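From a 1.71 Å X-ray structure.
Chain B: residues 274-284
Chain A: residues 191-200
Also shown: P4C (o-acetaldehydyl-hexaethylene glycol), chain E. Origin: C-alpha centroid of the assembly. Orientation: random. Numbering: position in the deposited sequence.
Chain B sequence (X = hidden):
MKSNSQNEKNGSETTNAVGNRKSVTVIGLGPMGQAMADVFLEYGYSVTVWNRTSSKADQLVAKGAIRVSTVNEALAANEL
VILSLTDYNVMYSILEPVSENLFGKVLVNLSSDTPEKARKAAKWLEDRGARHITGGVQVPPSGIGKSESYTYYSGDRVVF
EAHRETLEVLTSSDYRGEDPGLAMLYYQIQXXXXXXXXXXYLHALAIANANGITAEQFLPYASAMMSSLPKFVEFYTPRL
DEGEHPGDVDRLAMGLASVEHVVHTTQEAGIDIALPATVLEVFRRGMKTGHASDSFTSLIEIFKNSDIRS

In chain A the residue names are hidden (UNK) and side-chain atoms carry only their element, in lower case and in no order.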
# COMPACT_ATOMS: atom_id res chain seq x y z
N ALA B 274 1.13 -0.34 16.53
CA ALA B 274 1.68 0.95 16.09
C ALA B 274 1.28 1.36 14.70
O ALA B 274 0.94 2.56 14.52
CB ALA B 274 3.21 0.91 16.15
N LEU B 275 1.29 0.44 13.74
CA LEU B 275 1.02 0.81 12.35
C LEU B 275 -0.44 1.25 12.13
O LEU B 275 -0.75 2.36 11.69
CB LEU B 275 1.45 -0.26 11.37
CG LEU B 275 1.34 -0.00 9.87
CD1 LEU B 275 2.20 1.20 9.49
CD2 LEU B 275 1.72 -1.22 9.00
N PRO B 276 -1.40 0.37 12.50
CA PRO B 276 -2.80 0.88 12.36
C PRO B 276 -3.18 2.00 13.28
O PRO B 276 -4.03 2.83 12.90
CB PRO B 276 -3.65 -0.39 12.58
CG PRO B 276 -2.80 -1.22 13.49
CD PRO B 276 -1.35 -1.04 12.97
N ALA B 277 -2.56 2.15 14.46
CA ALA B 277 -2.76 3.31 15.31
C ALA B 277 -2.32 4.61 14.70
O ALA B 277 -2.93 5.65 14.87
CB ALA B 277 -2.08 3.16 16.64
N THR B 278 -1.26 4.55 13.92
CA THR B 278 -0.82 5.74 13.16
C THR B 278 -1.84 6.14 12.07
O THR B 278 -2.17 7.29 11.89
CB THR B 278 0.60 5.53 12.58
OG1 THR B 278 1.50 5.42 13.71
CG2 THR B 278 0.98 6.71 11.75
N VAL B 279 -2.33 5.13 11.34
CA VAL B 279 -3.41 5.38 10.35
C VAL B 279 -4.61 6.03 11.04
O VAL B 279 -5.14 7.04 10.51
CB VAL B 279 -3.79 4.04 9.66
CG1 VAL B 279 -5.00 4.17 8.76
CG2 VAL B 279 -2.60 3.44 8.86
N LEU B 280 -5.05 5.42 12.14
CA LEU B 280 -6.19 5.93 12.91
C LEU B 280 -5.97 7.42 13.32
O LEU B 280 -6.87 8.24 13.19
CB LEU B 280 -6.40 5.08 14.19
CG LEU B 280 -7.60 5.51 15.05
CD1 LEU B 280 -8.86 5.44 14.20
CD2 LEU B 280 -7.68 4.66 16.29
N GLU B 281 -4.79 7.76 13.77
CA GLU B 281 -4.53 9.12 14.20
C GLU B 281 -4.54 10.13 13.05
O GLU B 281 -4.94 11.28 13.21
CB GLU B 281 -3.26 9.19 15.02
CG GLU B 281 -2.90 10.63 15.52
CD GLU B 281 -3.94 11.31 16.46
OE1 GLU B 281 -4.88 10.62 17.00
OE2 GLU B 281 -3.80 12.59 16.60
N VAL B 282 -4.13 9.73 11.87
CA VAL B 282 -4.28 10.56 10.67
C VAL B 282 -5.78 10.86 10.43
O VAL B 282 -6.18 12.02 10.20
CB VAL B 282 -3.64 9.94 9.42
CG1 VAL B 282 -3.91 10.80 8.22
CG2 VAL B 282 -2.13 9.79 9.57
N PHE B 283 -6.58 9.79 10.40
CA PHE B 283 -8.06 9.95 10.25
C PHE B 283 -8.64 10.87 11.31
O PHE B 283 -9.46 11.74 10.98
CB PHE B 283 -8.76 8.60 10.29
CG PHE B 283 -8.79 7.88 8.93
CD1 PHE B 283 -7.67 7.22 8.45
CD2 PHE B 283 -9.93 7.89 8.17
CE1 PHE B 283 -7.71 6.67 7.18
CE2 PHE B 283 -9.98 7.27 6.90
CZ PHE B 283 -8.85 6.64 6.45
N ARG B 284 -8.24 10.69 12.56
CA ARG B 284 -8.75 11.55 13.64
C ARG B 284 -8.35 12.99 13.46
O ARG B 284 -9.17 13.89 13.69
CB ARG B 284 -8.37 11.02 14.99
CG ARG B 284 -9.10 9.75 15.37
CD ARG B 284 -9.03 9.35 16.85
NE ARG B 284 -9.68 10.42 17.70
CZ ARG B 284 -11.00 10.55 17.99
NH1 ARG B 284 -11.97 9.69 17.53
NH2 ARG B 284 -11.40 11.57 18.78
N UNK A 191 -9.01 -4.91 4.81
CA UNK A 191 -9.15 -3.47 5.07
C UNK A 191 -7.88 -2.88 5.71
O UNK A 191 -7.56 -1.71 5.43
c UNK A 191 -11.70 -3.44 5.21
s UNK A 191 -11.84 -2.81 3.50
c UNK A 191 -10.39 -3.12 5.90
c UNK A 191 -11.86 -1.12 3.88
N UNK A 192 -7.15 -3.66 6.47
CA UNK A 192 -5.83 -3.23 7.04
C UNK A 192 -4.92 -2.84 5.88
O UNK A 192 -4.31 -1.74 5.88
c UNK A 192 -4.04 -4.09 8.74
c UNK A 192 -5.28 -4.38 7.83
o UNK A 192 -3.50 -5.16 9.25
o UNK A 192 -3.67 -2.93 8.99
N UNK A 193 -4.82 -3.69 4.86
CA UNK A 193 -4.01 -3.40 3.64
C UNK A 193 -4.60 -2.15 2.89
O UNK A 193 -3.88 -1.20 2.57
c UNK A 193 -3.13 -5.72 3.37
c UNK A 193 -3.94 -4.61 2.70
c UNK A 193 -3.07 -7.03 2.53
c UNK A 193 -3.27 -4.23 1.42
N UNK A 194 -5.93 -2.13 2.66
CA UNK A 194 -6.54 -1.09 1.95
C UNK A 194 -6.19 0.29 2.51
O UNK A 194 -5.70 1.17 1.73
c UNK A 194 -8.68 -0.11 -0.36
c UNK A 194 -9.23 0.99 1.69
c UNK A 194 -9.75 2.04 0.94
c UNK A 194 -9.76 2.03 -0.41
c UNK A 194 -8.70 -0.13 1.03
c UNK A 194 -8.06 -1.26 1.81
c UNK A 194 -9.25 0.94 -1.09
N UNK A 195 -6.56 0.51 3.76
CA UNK A 195 -6.41 1.82 4.33
C UNK A 195 -4.94 2.23 4.46
O UNK A 195 -4.59 3.39 4.25
c UNK A 195 -11.63 4.03 3.84
c UNK A 195 -11.82 2.96 4.67
c UNK A 195 -9.26 3.86 4.13
c UNK A 195 -9.35 0.98 6.24
c UNK A 195 -10.39 4.54 3.61
c UNK A 195 -7.09 1.94 5.67
n UNK A 195 -10.66 1.25 6.00
c UNK A 195 -8.56 1.89 5.62
c UNK A 195 -9.43 2.76 4.90
c UNK A 195 -10.75 2.35 5.20
N UNK A 196 -4.10 1.30 4.85
CA UNK A 196 -2.67 1.66 5.10
C UNK A 196 -1.99 1.97 3.79
O UNK A 196 -1.26 2.96 3.66
c UNK A 196 -0.56 1.00 6.33
o UNK A 196 -2.73 0.17 7.04
c UNK A 196 -1.97 0.54 5.87
N UNK A 197 -2.24 1.13 2.75
CA UNK A 197 -1.65 1.34 1.44
C UNK A 197 -2.19 2.63 0.77
O UNK A 197 -1.43 3.42 0.16
c UNK A 197 -1.84 0.15 0.58
N UNK A 198 -3.52 2.89 0.89
CA UNK A 198 -4.06 4.09 0.31
C UNK A 198 -3.56 5.35 1.01
O UNK A 198 -3.32 6.38 0.34
c UNK A 198 -6.09 3.09 -0.83
c UNK A 198 -6.15 4.90 -2.91
c UNK A 198 -5.58 4.06 0.24
s UNK A 198 -5.54 3.28 -2.52
N UNK A 199 -3.37 5.27 2.34
CA UNK A 199 -2.82 6.46 3.00
C UNK A 199 -1.36 6.65 2.56
O UNK A 199 -0.89 7.79 2.45
c UNK A 199 -3.97 7.33 5.15
c UNK A 199 -3.95 7.14 6.69
c UNK A 199 -2.88 6.45 4.49
c UNK A 199 -5.30 7.20 4.55
N UNK A 200 -0.61 5.57 2.32
CA UNK A 200 0.74 5.74 1.79
C UNK A 200 0.83 6.38 0.44
O UNK A 200 1.73 7.21 0.18
o UNK A 200 1.25 3.59 0.66
c UNK A 200 1.54 4.42 1.80
O1 P4C E . -12.91 0.63 -7.56
C2 P4C E . -13.03 2.01 -8.05
C3 P4C E . -14.13 2.87 -7.41
O4 P4C E . -13.56 3.93 -6.66
C5 P4C E . -14.39 4.70 -5.75
C6 P4C E . -14.85 3.86 -4.56
O7 P4C E . -14.68 4.48 -3.26
C8 P4C E . -14.94 3.58 -2.13
C9 P4C E . -13.90 3.79 -0.98
O10 P4C E . -13.87 2.84 0.19
C11 P4C E . -14.27 1.43 0.29
C12 P4C E . -13.14 0.37 0.50
O13 P4C E . -13.31 -0.89 -0.33
C14 P4C E . -12.30 -1.97 -0.40
C15 P4C E . -12.43 -2.91 -1.66
O16 P4C E . -11.11 -3.29 -2.31
C17 P4C E . -10.90 -4.23 -3.47
C18 P4C E . -11.53 -5.69 -3.29
O19 P4C E . -10.56 -6.82 -3.22
C20 P4C E . -11.38 -8.00 -2.82
C21 P4C E . -10.63 -9.27 -3.21
O22 P4C E . -11.21 -10.47 -2.62

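Position 191 of chain A carries four side-chain atoms in an unbranched chain, two carbons, a sulfur and a terminal carbon, and lies out of reach of chain B. This is methionine; CE of Met191(A) lies 3.9 Å from C12 of the bound glycol P4C. Position 192 has two carbons, the second bearing two oxygens, one of them 4.4 Å from CB of Pro276(B); this carboxylate is aspartate. The CA-to-CB bond of Asp192(A) points sideways, but the end of the side chain comes nearer.

At 193, four carbons fork at the first, with one arm two carbons long, and none reaches chain B: isoleucine. Position 194 shows one carbon followed by a six-membered carbon ring, again clear of chain B. With no oxygen on the ring it is phenylalanine, and one face of Phe194(A) is covered by P4C, CE2 lying 3.8 Å from C12.

Position 195 holds one carbon and then fused five- and six-membered rings containing eight carbons and one nitrogen, which approach Val279(B) and Phe283(B); only tryptophan provides such a side chain. Its CB is 4.3 Å from CG1 of Val279(B), and CE3 of Trp195(A) is 3.6 Å from CZ of Phe283(B). At 196 a single carbon carries one oxygen and one carbon, approaching Leu275(B) and Val279(B); the residue is threonine. OG1 of Thr196(A) donates a hydrogen bond to the backbone O of Asp192(A) (2.7 Å), one turn back, so the hydroxyl is satisfied within its own helix although it lies 3.7 Å from CG2 of Val279(B).

Position 197 has one carbon, an alanine turned out of reach. Position 198 repeats the unbranched pattern of two carbons, sulfur and carbon, a second methionine without contact to chain B. Position 199 has four carbons forked at the second, packed against Val279(B), Val282(B) and Phe283(B): leucine, its CA-to-CB bond directed toward chain B. CD2 of Leu199(A) packs 3.8 Å from CG1 of Val279(B), while its CD1 lies 3.6 Å from CE1 of Phe283(B). At 200, one carbon and one oxygen, out of reach of chain B, define serine; OG of Ser200(A) donates to O of Ala197(A) at 2.7 Å.

The two helices cross at 60°, with axes 10.2 Å apart at closest approach, and bury 375 Å² in total. No hydrogen bond spans them: the contact is made by side-chain packing. Val279(B) meets Trp195(A), Thr196(A) and Leu199(A), and its CA is 6.5 Å from CA of Thr196(A). Beyond it, the edge of Phe283(B) is directed at the face of the Trp195(A) six-membered ring, with planes at 81°, while Leu199(A) also touches Val282(B).

Chain A, residues 191-200: MDIFWTAMLS
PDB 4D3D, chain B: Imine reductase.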